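Endoglucanase (Komagataeibacter sucrofermentans, PDB 6VC5) probably hydrolyses internal beta-1,4-glucosidic linkages of cellulose and related beta-glucans. Local coordinates at residues K66-F71 / L124-K129; D180-I185 / L228-A233; F209-G214 / V260-G265. All coordinates share one frame; numbering follows the deposited sequence.

How the interactions relate
The three contacts lie in one family 8 glycoside hydrolase chain, whose helices form an (alpha/alpha)6 barrel. Interaction 1 joins the loop after helix 49-62 to the end of helix 110-126 and is complete before interaction 2 begins. Interaction 2 pairs helices 172-187 and 225-232; interaction 3 joins loop and strand segments of two small antiparallel sheets. The segments of interactions 2 and 3 alternate along the chain, and the two contacts touch where Phe209 CE2 packs on Ile184 O at 3.9 Å. Their centres are about 20 Å apart, while that of interaction 1 lies about 22 and 29 Å from them. Interaction 2 thus lies among barrel helices, while interactions 1 and 3 fasten loops and strands farther out.

Interaction 1. Residues K66-F71 / L124-K129; sequences KDDALF and LKLMTK
Leu70 and Leu126 meet through their CD1 methyls, 4.0 Å apart, where the loop after helix 49-62 packs against the C-terminal end of helix 110-126. The same Leu70 CD1 also reaches Met127, lying 4.1 Å from its CG and 4.2 Å from its CE. That double approach follows from the shape of the methionine: its chain bends at chi2 and again at chi3, so that the CE methyl folds back toward the leucine. Leu70 and Met127 are buried and form the closely packed side of the contact. Behind them, Leu70 also rests on Val123 of helix 110-126 and Asp93 of helix 90-106, and Met127 on Thr90.

The other side is looser and partly open to solvent. Here Leu126 CD1 lies beside the carboxylate of Asp68, 3.8 Å from OD2, a van der Waals approach of a methyl to a charged group. Asp68 carries its carboxyl group between its own backbone N and carbonyl carbon (chi1 58°), which turns OD1 back over the loop. Asp68 OD1 accepts from Leu70 N at 3.1 Å, closing an Asx turn, and is also hydrogen-bonded to His65 ND1. The Leu70 bond arrives on the anti side of the carboxylate, 16° from its plane, and is bent, with an N-H...O angle of 145°. Replacing Asp68 with an alanine would probably leave Leu70 N and His65 ND1 without this partner and let the loop that presents Leu70 shift.

Between these two segments the join is made by apolar groups, while OD1 of Asp68 serves the shape of the loop. Asp122 of the same helix also binds Ala69 N, a polar tie from helix to loop. The placing of Leu70 probably owes something both to the Asx turn and to the Asp122 bond.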
ATOM      1  N   LYS A  66       4.200  22.051   2.509  1.00 16.61           N
ATOM      2  CA  LYS A  66       4.038  23.315   3.215  1.00 19.12           C
ATOM      3  C   LYS A  66       2.567  23.719   3.284  1.00 19.54           C
ATOM      4  O   LYS A  66       2.083  24.146   4.339  1.00 23.10           O
ATOM      5  CB  LYS A  66       4.823  24.409   2.471  1.00 21.94           C
ATOM      6  CG  LYS A  66       6.378  24.310   2.451  1.00 25.05           C
ATOM      7  CD  LYS A  66       7.112  25.422   1.669  1.00 27.02           C
ATOM      8  CE  LYS A  66       8.629  25.284   1.706  1.00 30.08           C
ATOM      9  NZ  LYS A  66       9.241  26.366   0.921  1.00 35.04           N
ATOM     10  N   ASP A  67       1.845  23.564   2.173  1.00 20.15           N
ATOM     11  CA  ASP A  67       0.495  24.084   1.995  1.00 22.29           C
ATOM     12  C   ASP A  67      -0.595  23.043   2.218  1.00 18.80           C
ATOM     13  O   ASP A  67      -1.781  23.399   2.225  1.00 20.84           O
ATOM     14  CB  ASP A  67       0.350  24.659   0.581  1.00 24.69           C
ATOM     15  CG  ASP A  67       0.991  26.032   0.438  1.00 29.48           C
ATOM     16  OD1 ASP A  67       0.439  26.873  -0.304  1.00 31.07           O
ATOM     17  OD2 ASP A  67       2.044  26.269   1.069  1.00 31.67           O
ATOM     18  N   ASP A  68      -0.235  21.771   2.363  1.00 15.52           N
ATOM     19  CA  ASP A  68      -1.190  20.736   2.740  1.00 14.52           C
ATOM     20  C   ASP A  68      -0.431  19.665   3.519  1.00 12.27           C
ATOM     21  O   ASP A  68       0.787  19.752   3.703  1.00 12.45           O
ATOM     22  CB  ASP A  68      -1.978  20.183   1.536  1.00 16.13           C
ATOM     23  CG  ASP A  68      -1.084  19.608   0.447  1.00 16.73           C
ATOM     24  OD1 ASP A  68      -0.336  18.645   0.710  1.00 17.84           O
ATOM     25  OD2 ASP A  68      -1.148  20.113  -0.695  1.00 19.69           O
ATOM     26  N   ALA A  69      -1.155  18.647   3.982  1.00  9.13           N
ATOM     27  CA  ALA A  69      -0.555  17.637   4.844  1.00  8.18           C
ATOM     28  C   ALA A  69      -0.071  16.403   4.088  1.00  8.81           C
ATOM     29  O   ALA A  69       0.414  15.461   4.717  1.00 10.19           O
ATOM     30  CB  ALA A  69      -1.539  17.223   5.950  1.00 11.14           C
ATOM     31  N   LEU A  70      -0.172  16.390   2.760  1.00  7.95           N
ATOM     32  CA  LEU A  70       0.330  15.260   1.989  1.00  7.73           C
ATOM     33  C   LEU A  70       1.854  15.340   1.878  1.00  6.74           C
ATOM     34  O   LEU A  70       2.482  16.305   2.324  1.00  7.71           O
ATOM     35  CB  LEU A  70      -0.362  15.206   0.633  1.00  9.02           C
ATOM     36  CG  LEU A  70      -1.895  15.248   0.674  1.00 10.86           C
ATOM     37  CD1 LEU A  70      -2.452  15.130  -0.734  1.00 13.28           C
ATOM     38  CD2 LEU A  70      -2.416  14.119   1.545  1.00 11.21           C
ATOM     39  N   PHE A  71       2.453  14.332   1.239  1.00  6.89           N
ATOM     40  CA  PHE A  71       3.901  14.142   1.252  1.00  4.91           C
ATOM     41  C   PHE A  71       4.447  14.073  -0.161  1.00  5.59           C
ATOM     42  O   PHE A  71       3.912  13.351  -1.008  1.00  7.89           O
ATOM     43  CB  PHE A  71       4.277  12.852   2.000  1.00  6.48           C
ATOM     44  CG  PHE A  71       3.914  12.894   3.441  1.00  7.12           C
ATOM     45  CD1 PHE A  71       4.850  13.271   4.385  1.00  6.00           C
ATOM     46  CD2 PHE A  71       2.620  12.583   3.845  1.00  7.30           C
ATOM     47  CE1 PHE A  71       4.513  13.353   5.720  1.00  7.30           C
ATOM     48  CE2 PHE A  71       2.276  12.647   5.171  1.00  8.02           C
ATOM     49  CZ  PHE A  71       3.218  13.038   6.112  1.00  7.76           C
ATOM     50  N   LEU A 124      -8.913  13.114   1.674  1.00  8.96           N
ATOM     51  CA  LEU A 124     -10.321  13.193   1.296  1.00 11.61           C
ATOM     52  C   LEU A 124     -10.594  14.421   0.443  1.00 13.05           C
ATOM     53  O   LEU A 124     -11.354  14.355  -0.535  1.00 15.08           O
ATOM     54  CB  LEU A 124     -11.184  13.215   2.559  1.00 14.10           C
ATOM     55  CG  LEU A 124     -12.666  12.880   2.405  1.00 15.59           C
ATOM     56  CD1 LEU A 124     -12.839  11.465   1.864  1.00 15.76           C
ATOM     57  CD2 LEU A 124     -13.391  13.045   3.736  1.00 16.68           C
ATOM     58  N   LYS A 125      -9.974  15.551   0.790  1.00 12.24           N
ATOM     59  CA  LYS A 125     -10.247  16.807   0.096  1.00 15.57           C
ATOM     60  C   LYS A 125      -9.562  16.875  -1.270  1.00 15.19           C
ATOM     61  O   LYS A 125     -10.165  17.342  -2.242  1.00 16.98           O
ATOM     62  CB  LYS A 125      -9.815  17.981   0.972  1.00 16.86           C
ATOM     63  CG  LYS A 125     -10.000  19.346   0.329  1.00 21.58           C
ATOM     64  CD  LYS A 125      -9.029  20.364   0.919  1.00 24.54           C
ATOM     65  CE  LYS A 125      -9.515  20.919   2.252  1.00 27.03           C
ATOM     66  NZ  LYS A 125      -9.432  22.410   2.294  1.00 28.29           N
ATOM     67  N   LEU A 126      -8.309  16.429  -1.369  1.00 12.68           N
ATOM     68  CA  LEU A 126      -7.517  16.640  -2.576  1.00 12.84           C
ATOM     69  C   LEU A 126      -7.403  15.414  -3.473  1.00 12.91           C
ATOM     70  O   LEU A 126      -7.121  15.572  -4.666  1.00 14.60           O
ATOM     71  CB  LEU A 126      -6.097  17.093  -2.206  1.00 12.18           C
ATOM     72  CG  LEU A 126      -6.020  18.325  -1.302  1.00 14.88           C
ATOM     73  CD1 LEU A 126      -4.592  18.550  -0.862  1.00 14.91           C
ATOM     74  CD2 LEU A 126      -6.570  19.565  -2.001  1.00 16.27           C
ATOM     75  N   MET A 127      -7.600  14.205  -2.946  1.00 10.99           N
ATOM     76  CA  MET A 127      -7.322  12.982  -3.695  1.00 11.64           C
ATOM     77  C   MET A 127      -8.568  12.155  -3.964  1.00 12.65           C
ATOM     78  O   MET A 127      -8.453  10.960  -4.238  1.00 16.48           O
ATOM     79  CB  MET A 127      -6.284  12.118  -2.984  1.00 10.35           C
ATOM     80  CG  MET A 127      -4.912  12.734  -2.914  1.00 10.49           C
ATOM     81  SD  MET A 127      -4.066  12.812  -4.554  1.00  9.04           S
ATOM     82  CE  MET A 127      -3.828  14.567  -4.637  1.00 13.33           C
ATOM     83  N   THR A 128      -9.749  12.741  -3.849  1.00 11.88           N
ATOM     84  CA  THR A 128     -10.966  12.066  -4.271  1.00 13.64           C
ATOM     85  C   THR A 128     -11.609  12.836  -5.414  1.00 15.00           C
ATOM     86  O   THR A 128     -11.479  14.058  -5.515  1.00 16.81           O
ATOM     87  CB  THR A 128     -11.955  11.833  -3.112  1.00 15.70           C
ATOM     88  OG1 THR A 128     -12.430  13.083  -2.599  1.00 18.35           O
ATOM     89  CG2 THR A 128     -11.275  11.026  -1.991  1.00 17.05           C
ATOM     90  N   LYS A 129     -12.295  12.106  -6.287  1.00 14.33           N
ATOM     91  CA  LYS A 129     -12.921  12.715  -7.450  1.00 14.64           C
ATOM     92  C   LYS A 129     -14.189  11.937  -7.784  1.00 15.26           C
ATOM     93  O   LYS A 129     -14.225  10.712  -7.652  1.00 14.94           O
ATOM     94  CB  LYS A 129     -11.953  12.675  -8.638  1.00 16.64           C
ATOM     95  CG  LYS A 129     -12.550  13.128  -9.963  1.00 20.82           C
ATOM     96  CD  LYS A 129     -12.348  14.614 -10.187  1.00 24.15           C
ATOM     97  CE  LYS A 129     -13.117  15.077 -11.415  1.00 27.25           C
ATOM     98  NZ  LYS A 129     -12.275  15.010 -12.638  1.00 29.07           N
TER

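Interaction 2. Residues D180-I185 / L228-A233; sequences DGLQII and LYLSWA
Leu182 and Ile185 of helix 172-187 take Leu230 of helix 225-232 between them, a helix-to-helix contact within the (alpha/alpha)6 barrel of this glycoside hydrolase family. The link across the two segments is made of apolar side chains alone. Leu230 points toward the neighbouring helix, and its two methyls are shared out, CD2 to Leu182 and CD1 to Ile185. The Leu182 side is the closer, yet that residue does not aim directly at its partner: its side chain leaves the backbone obliquely, and only the end bearing CD2 swings in. Ile185 does point across, but it is the short branch, CG2, that does the touching. With CG2 opposite the backbone N and CG1 beside it (chi1 -70°), this methyl is the one presented to Leu230. In both pairs the side chains run antiparallel, one alongside the other.

Backbone hydrogen bonds keep each helix regular beneath these side chains. Ile185 N binds Gly181 O at 2.9 Å, and in the facing helix Ala233 N binds Tyr229 O at 3.0 Å as the last turn ends.

Apolar neighbours extend the layer. Leu182 also touches Met235 and Leu230 touches Leu236, both in the loop following helix 225-232. On the far side of helix 172-187, Ile184 packs on Tyr134 and Val136 of strand 134-137, so this helix is covered on two faces.

The two pairs differ in closeness: Ile185 CG2 stands 4.1 Å from Leu230 CD1, whereas Leu182 CD2 comes within 3.5 Å of Leu230 CD2, a tight approach for two methyl groups.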
ATOM      1  N   ASP A 180     -17.342   2.227  -2.887  1.00 15.28           N
ATOM      2  CA  ASP A 180     -17.112   2.350  -4.322  1.00 15.05           C
ATOM      3  C   ASP A 180     -15.823   1.648  -4.728  1.00 14.15           C
ATOM      4  O   ASP A 180     -15.751   1.070  -5.818  1.00 15.27           O
ATOM      5  CB  ASP A 180     -17.073   3.821  -4.741  1.00 16.91           C
ATOM      6  CG  ASP A 180     -18.438   4.501  -4.635  1.00 20.53           C
ATOM      7  OD1 ASP A 180     -19.446   3.792  -4.415  1.00 22.88           O
ATOM      8  OD2 ASP A 180     -18.502   5.743  -4.768  1.00 21.41           O
ATOM      9  N   GLY A 181     -14.798   1.688  -3.866  1.00 12.91           N
ATOM     10  CA  GLY A 181     -13.564   0.973  -4.157  1.00 12.12           C
ATOM     11  C   GLY A 181     -13.779  -0.521  -4.330  1.00 12.16           C
ATOM     12  O   GLY A 181     -13.232  -1.133  -5.253  1.00 12.68           O
ATOM     13  N   LEU A 182     -14.598  -1.125  -3.460  1.00 13.77           N
ATOM     14  CA  LEU A 182     -14.921  -2.542  -3.602  1.00 15.19           C
ATOM     15  C   LEU A 182     -15.660  -2.818  -4.906  1.00 14.24           C
ATOM     16  O   LEU A 182     -15.409  -3.836  -5.564  1.00 14.86           O
ATOM     17  CB  LEU A 182     -15.759  -3.005  -2.411  1.00 17.04           C
ATOM     18  CG  LEU A 182     -15.000  -3.051  -1.086  1.00 19.42           C
ATOM     19  CD1 LEU A 182     -15.942  -3.291   0.086  1.00 20.21           C
ATOM     20  CD2 LEU A 182     -13.946  -4.130  -1.148  1.00 20.87           C
ATOM     21  N   GLN A 183     -16.575  -1.924  -5.290  1.00 14.06           N
ATOM     22  CA  GLN A 183     -17.276  -2.067  -6.565  1.00 14.94           C
ATOM     23  C   GLN A 183     -16.304  -1.982  -7.736  1.00 14.07           C
ATOM     24  O   GLN A 183     -16.394  -2.765  -8.690  1.00 15.15           O
ATOM     25  CB  GLN A 183     -18.335  -0.978  -6.701  1.00 19.24           C
ATOM     26  CG  GLN A 183     -19.520  -1.131  -5.773  1.00 22.03           C
ATOM     27  CD  GLN A 183     -20.584  -0.091  -6.045  1.00 26.41           C
ATOM     28  OE1 GLN A 183     -21.363   0.263  -5.158  1.00 30.74           O
ATOM     29  NE2 GLN A 183     -20.630   0.403  -7.277  1.00 28.17           N
ATOM     30  N   ILE A 184     -15.365  -1.037  -7.675  1.00 11.05           N
ATOM     31  CA  ILE A 184     -14.392  -0.871  -8.750  1.00 10.06           C
ATOM     32  C   ILE A 184     -13.471  -2.087  -8.840  1.00 10.04           C
ATOM     33  O   ILE A 184     -13.142  -2.555  -9.940  1.00 11.82           O
ATOM     34  CB  ILE A 184     -13.605   0.433  -8.536  1.00  9.99           C
ATOM     35  CG1 ILE A 184     -14.499   1.642  -8.803  1.00 11.07           C
ATOM     36  CG2 ILE A 184     -12.346   0.452  -9.409  1.00 10.91           C
ATOM     37  CD1 ILE A 184     -14.046   2.913  -8.107  1.00 13.56           C
ATOM     38  N   ILE A 185     -13.028  -2.607  -7.692  1.00 10.19           N
ATOM     39  CA  ILE A 185     -12.158  -3.785  -7.694  1.00 12.10           C
ATOM     40  C   ILE A 185     -12.886  -5.000  -8.255  1.00 13.48           C
ATOM     41  O   ILE A 185     -12.312  -5.788  -9.012  1.00 16.62           O
ATOM     42  CB  ILE A 185     -11.590  -4.054  -6.288  1.00 13.27           C
ATOM     43  CG1 ILE A 185     -10.583  -2.968  -5.911  1.00 15.06           C
ATOM     44  CG2 ILE A 185     -10.941  -5.429  -6.232  1.00 15.38           C
ATOM     45  CD1 ILE A 185     -10.208  -2.974  -4.436  1.00 15.33           C
ATOM     46  N   LEU A 228      -4.162  -8.744  -0.311  1.00  6.72           N
ATOM     47  CA  LEU A 228      -3.740  -8.592   1.081  1.00  8.18           C
ATOM     48  C   LEU A 228      -4.578  -7.550   1.820  1.00  7.59           C
ATOM     49  O   LEU A 228      -5.075  -7.812   2.921  1.00  8.19           O
ATOM     50  CB  LEU A 228      -2.258  -8.244   1.154  1.00 10.76           C
ATOM     51  CG  LEU A 228      -1.759  -8.225   2.602  1.00 12.36           C
ATOM     52  CD1 LEU A 228      -1.819  -9.623   3.209  1.00 16.46           C
ATOM     53  CD2 LEU A 228      -0.359  -7.667   2.663  1.00 15.81           C
ATOM     54  N   TYR A 229      -4.749  -6.358   1.234  1.00  7.54           N
ATOM     55  CA  TYR A 229      -5.512  -5.314   1.920  1.00  8.06           C
ATOM     56  C   TYR A 229      -6.976  -5.707   2.085  1.00  8.87           C
ATOM     57  O   TYR A 229      -7.583  -5.409   3.123  1.00 10.23           O
ATOM     58  CB  TYR A 229      -5.382  -3.966   1.200  1.00  8.19           C
ATOM     59  CG  TYR A 229      -4.038  -3.280   1.375  1.00 10.32           C
ATOM     60  CD1 TYR A 229      -3.442  -3.188   2.631  1.00 11.96           C
ATOM     61  CD2 TYR A 229      -3.383  -2.695   0.288  1.00 10.99           C
ATOM     62  CE1 TYR A 229      -2.226  -2.559   2.799  1.00 13.97           C
ATOM     63  CE2 TYR A 229      -2.161  -2.061   0.457  1.00 12.16           C
ATOM     64  CZ  TYR A 229      -1.594  -2.004   1.712  1.00 15.11           C
ATOM     65  OH  TYR A 229      -0.381  -1.375   1.893  1.00 19.22           O
ATOM     66  N   LEU A 230      -7.562  -6.367   1.074  1.00  9.87           N
ATOM     67  CA  LEU A 230      -8.952  -6.809   1.175  1.00 10.85           C
ATOM     68  C   LEU A 230      -9.113  -7.857   2.266  1.00 11.51           C
ATOM     69  O   LEU A 230     -10.070  -7.802   3.051  1.00 11.98           O
ATOM     70  CB  LEU A 230      -9.423  -7.377  -0.161  1.00 10.51           C
ATOM     71  CG  LEU A 230      -9.598  -6.374  -1.297  1.00 12.25           C
ATOM     72  CD1 LEU A 230     -10.005  -7.115  -2.576  1.00 14.46           C
ATOM     73  CD2 LEU A 230     -10.617  -5.316  -0.926  1.00 13.63           C
ATOM     74  N   SER A 231      -8.189  -8.816   2.337  1.00 10.99           N
ATOM     75  CA  SER A 231      -8.256  -9.822   3.397  1.00 12.67           C
ATOM     76  C   SER A 231      -8.091  -9.178   4.770  1.00 13.76           C
ATOM     77  O   SER A 231      -8.865  -9.450   5.698  1.00 14.54           O
ATOM     78  CB  SER A 231      -7.183 -10.884   3.171  1.00 15.03           C
ATOM     79  OG  SER A 231      -7.299 -11.902   4.149  1.00 18.73           O
ATOM     80  N   TRP A 232      -7.092  -8.307   4.905  1.00 10.68           N
ATOM     81  CA  TRP A 232      -6.792  -7.660   6.181  1.00 10.03           C
ATOM     82  C   TRP A 232      -7.999  -6.879   6.699  1.00 13.20           C
ATOM     83  O   TRP A 232      -8.320  -6.932   7.893  1.00 15.20           O
ATOM     84  CB  TRP A 232      -5.599  -6.744   5.917  1.00 11.23           C
ATOM     85  CG  TRP A 232      -4.974  -5.979   7.039  1.00 12.81           C
ATOM     86  CD1 TRP A 232      -5.417  -5.840   8.325  1.00 15.18           C
ATOM     87  CD2 TRP A 232      -3.772  -5.219   6.940  1.00 13.86           C
ATOM     88  NE1 TRP A 232      -4.543  -5.033   9.037  1.00 15.55           N
ATOM     89  CE2 TRP A 232      -3.529  -4.641   8.201  1.00 15.35           C
ATOM     90  CE3 TRP A 232      -2.867  -4.981   5.900  1.00 15.74           C
ATOM     91  CZ2 TRP A 232      -2.421  -3.827   8.445  1.00 15.38           C
ATOM     92  CZ3 TRP A 232      -1.773  -4.176   6.140  1.00 16.91           C
ATOM     93  CH2 TRP A 232      -1.555  -3.613   7.407  1.00 17.46           C
ATOM     94  N   ALA A 233      -8.707  -6.192   5.808  1.00 11.64           N
ATOM     95  CA  ALA A 233      -9.880  -5.401   6.167  1.00 13.08           C
ATOM     96  C   ALA A 233     -11.177  -6.205   6.222  1.00 15.76           C
ATOM     97  O   ALA A 233     -12.241  -5.607   6.434  1.00 16.68           O
ATOM     98  CB  ALA A 233     -10.043  -4.241   5.183  1.00 13.58           C
TER

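Interaction 3. Residues F209-G214 / V260-G265; sequences FSIAKG and VDLTNG
A single methyl, CD1 of Ile211, makes the whole bridge between these segments, touching Leu262 and Thr263 at once. It lies 3.8 Å from Leu262 CB and 4.0 Å from Thr263 CG2, so the isoleucine meets the root of one side chain and the branch of the next. The reach comes from an extended chain: CG1 lies opposite the carbonyl carbon and CD1 is nearly fully stretched (chi2 166°), carrying the methyl across.

The receiving turn is held by Asp261, whose OD2 gathers three donors. Thr263 N lies 2.7 Å from Asp261 OD2, nearly in line with the C-O bond, and Thr263 OG1 lies 2.6 Å from the same Asp261 OD2 on the syn side, 17° out of the carboxylate plane. Asn264 N comes from above that plane, 3.2 Å from Asp261 OD2, a longer and more bent bond with an N-H...O angle of 137°. Together the two backbone donors make an Asx turn and an Asx motif. With OG1 drawn to the carboxylate, the threonine methyl CG2 is left facing Ile211. The backbone closes the turn through Gly265 N and Asp261 O, 2.9 Å apart.

Leu262 is buried, whereas Thr263 lies at the surface. Strand 209-211 is an outer strand of the three-stranded sheet with 200-203 and 149-152, and strand 260-261 pairs with 218-219. Ile211 also rests on Pro217, just before strand 218-219, and on Phe190, in the loop after helix 172-187, so the contact bridges two separate antiparallel sheets beside that helix.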
ATOM      1  N   PHE A 209     -14.218   0.655 -18.347  1.00  8.21           N
ATOM      2  CA  PHE A 209     -13.012   0.260 -17.616  1.00  8.22           C
ATOM      3  C   PHE A 209     -12.024  -0.416 -18.555  1.00  9.70           C
ATOM      4  O   PHE A 209     -12.409  -1.231 -19.405  1.00 12.60           O
ATOM      5  CB  PHE A 209     -13.355  -0.775 -16.539  1.00  8.73           C
ATOM      6  CG  PHE A 209     -13.973  -0.220 -15.280  1.00  9.38           C
ATOM      7  CD1 PHE A 209     -14.964   0.766 -15.308  1.00 10.33           C
ATOM      8  CD2 PHE A 209     -13.592  -0.732 -14.054  1.00 10.96           C
ATOM      9  CE1 PHE A 209     -15.538   1.238 -14.119  1.00 11.03           C
ATOM     10  CE2 PHE A 209     -14.160  -0.261 -12.872  1.00 11.32           C
ATOM     11  CZ  PHE A 209     -15.140   0.727 -12.910  1.00 11.78           C
ATOM     12  N   SER A 210     -10.737  -0.129 -18.358  1.00  7.91           N
ATOM     13  CA  SER A 210      -9.695  -0.758 -19.156  1.00  8.40           C
ATOM     14  C   SER A 210      -8.392  -0.802 -18.361  1.00  7.62           C
ATOM     15  O   SER A 210      -8.251  -0.174 -17.311  1.00  9.12           O
ATOM     16  CB  SER A 210      -9.505  -0.027 -20.494  1.00 11.86           C
ATOM     17  OG  SER A 210      -9.197   1.337 -20.278  1.00 13.66           O
ATOM     18  N   ILE A 211      -7.440  -1.568 -18.869  1.00  6.74           N
ATOM     19  CA  ILE A 211      -6.094  -1.561 -18.313  1.00  7.20           C
ATOM     20  C   ILE A 211      -5.411  -0.285 -18.783  1.00  8.91           C
ATOM     21  O   ILE A 211      -5.458   0.053 -19.972  1.00 11.39           O
ATOM     22  CB  ILE A 211      -5.332  -2.817 -18.759  1.00  7.18           C
ATOM     23  CG1 ILE A 211      -6.068  -4.087 -18.316  1.00  8.37           C
ATOM     24  CG2 ILE A 211      -3.919  -2.808 -18.205  1.00  9.33           C
ATOM     25  CD1 ILE A 211      -5.549  -5.351 -19.013  1.00 10.78           C
ATOM     26  N   ALA A 212      -4.783   0.443 -17.856  1.00  7.64           N
ATOM     27  CA  ALA A 212      -4.267   1.762 -18.203  1.00  8.35           C
ATOM     28  C   ALA A 212      -3.088   1.654 -19.161  1.00  9.01           C
ATOM     29  O   ALA A 212      -2.246   0.760 -19.035  1.00  9.39           O
ATOM     30  CB  ALA A 212      -3.812   2.496 -16.944  1.00  7.97           C
ATOM     31  N   LYS A 213      -3.040   2.574 -20.124  1.00  9.89           N
ATOM     32  CA  LYS A 213      -1.844   2.749 -20.931  1.00 10.88           C
ATOM     33  C   LYS A 213      -0.768   3.437 -20.097  1.00 12.03           C
ATOM     34  O   LYS A 213      -1.060   4.127 -19.116  1.00 13.58           O
ATOM     35  CB  LYS A 213      -2.163   3.608 -22.155  1.00 14.59           C
ATOM     36  CG  LYS A 213      -3.118   2.917 -23.122  1.00 18.52           C
ATOM     37  CD  LYS A 213      -2.420   1.732 -23.780  1.00 20.54           C
ATOM     38  CE  LYS A 213      -3.268   1.106 -24.883  1.00 23.66           C
ATOM     39  NZ  LYS A 213      -4.392   0.290 -24.335  1.00 25.84           N
ATOM     40  N   GLY A 214       0.492   3.228 -20.486  1.00  9.66           N
ATOM     41  CA  GLY A 214       1.616   3.861 -19.818  1.00  8.81           C
ATOM     42  C   GLY A 214       2.413   2.946 -18.919  1.00  7.45           C
ATOM     43  O   GLY A 214       3.475   3.359 -18.428  1.00  7.38           O
ATOM     44  N   VAL A 260       2.017 -11.431 -14.345  0.56  5.92           N
ATOM     45  CA  VAL A 260       1.179 -12.076 -15.354  0.56  5.91           C
ATOM     46  C   VAL A 260       0.564 -10.997 -16.240  0.56  6.28           C
ATOM     47  O   VAL A 260      -0.028 -10.040 -15.731  0.56  7.20           O
ATOM     48  CB  VAL A 260       0.062 -12.921 -14.716  0.56  7.61           C
ATOM     49  CG1 VAL A 260      -0.812 -13.544 -15.805  0.56  8.61           C
ATOM     50  CG2 VAL A 260       0.649 -13.984 -13.818  0.56 10.08           C
ATOM     51  N   ASP A 261       0.683 -11.169 -17.560  1.00  5.63           N
ATOM     52  CA  ASP A 261       0.102 -10.236 -18.519  1.00  6.99           C
ATOM     53  C   ASP A 261      -1.388 -10.532 -18.622  1.00  7.63           C
ATOM     54  O   ASP A 261      -1.790 -11.673 -18.881  1.00  8.21           O
ATOM     55  CB  ASP A 261       0.789 -10.421 -19.881  1.00  7.75           C
ATOM     56  CG  ASP A 261       0.344  -9.408 -20.926  1.00 12.48           C
ATOM     57  OD1 ASP A 261       1.210  -8.692 -21.489  1.00 14.91           O
ATOM     58  OD2 ASP A 261      -0.857  -9.329 -21.220  1.00 14.81           O
ATOM     59  N   LEU A 262      -2.203  -9.506 -18.400  1.00  7.72           N
ATOM     60  CA  LEU A 262      -3.654  -9.675 -18.348  1.00  7.70           C
ATOM     61  C   LEU A 262      -4.321  -9.658 -19.718  1.00  9.85           C
ATOM     62  O   LEU A 262      -5.544  -9.837 -19.797  1.00 11.42           O
ATOM     63  CB  LEU A 262      -4.252  -8.593 -17.450  1.00  8.70           C
ATOM     64  CG  LEU A 262      -3.671  -8.590 -16.032  1.00  7.31           C
ATOM     65  CD1 LEU A 262      -4.329  -7.467 -15.245  1.00 10.14           C
ATOM     66  CD2 LEU A 262      -3.890  -9.929 -15.348  1.00  8.64           C
ATOM     67  N   THR A 263      -3.559  -9.453 -20.793  1.00 10.04           N
ATOM     68  CA  THR A 263      -4.109  -9.505 -22.140  1.00 10.67           C
ATOM     69  C   THR A 263      -3.826 -10.812 -22.859  1.00 12.86           C
ATOM     70  O   THR A 263      -4.567 -11.152 -23.789  1.00 16.46           O
ATOM     71  CB  THR A 263      -3.595  -8.330 -22.979  1.00 13.95           C
ATOM     72  OG1 THR A 263      -2.225  -8.558 -23.347  1.00 18.05           O
ATOM     73  CG2 THR A 263      -3.717  -7.032 -22.196  1.00 15.54           C
ATOM     74  N   ASN A 264      -2.786 -11.561 -22.460  1.00 12.63           N
ATOM     75  CA  ASN A 264      -2.508 -12.829 -23.128  1.00 12.77           C
ATOM     76  C   ASN A 264      -2.146 -13.974 -22.196  1.00 11.36           C
ATOM     77  O   ASN A 264      -1.891 -15.084 -22.681  1.00 13.17           O
ATOM     78  CB  ASN A 264      -1.423 -12.669 -24.211  1.00 15.80           C
ATOM     79  CG  ASN A 264      -0.115 -12.141 -23.662  1.00 17.89           C
ATOM     80  OD1 ASN A 264       0.167 -12.238 -22.468  1.00 15.36           O
ATOM     81  ND2 ASN A 264       0.707 -11.586 -24.544  1.00 22.99           N
ATOM     82  N   GLY A 265      -2.105 -13.752 -20.885  1.00  8.62           N
ATOM     83  CA  GLY A 265      -1.776 -14.817 -19.970  1.00  8.66           C
ATOM     84  C   GLY A 265      -0.308 -15.140 -19.818  1.00  9.63           C
ATOM     85  O   GLY A 265       0.021 -16.034 -19.022  1.00 12.42           O
TER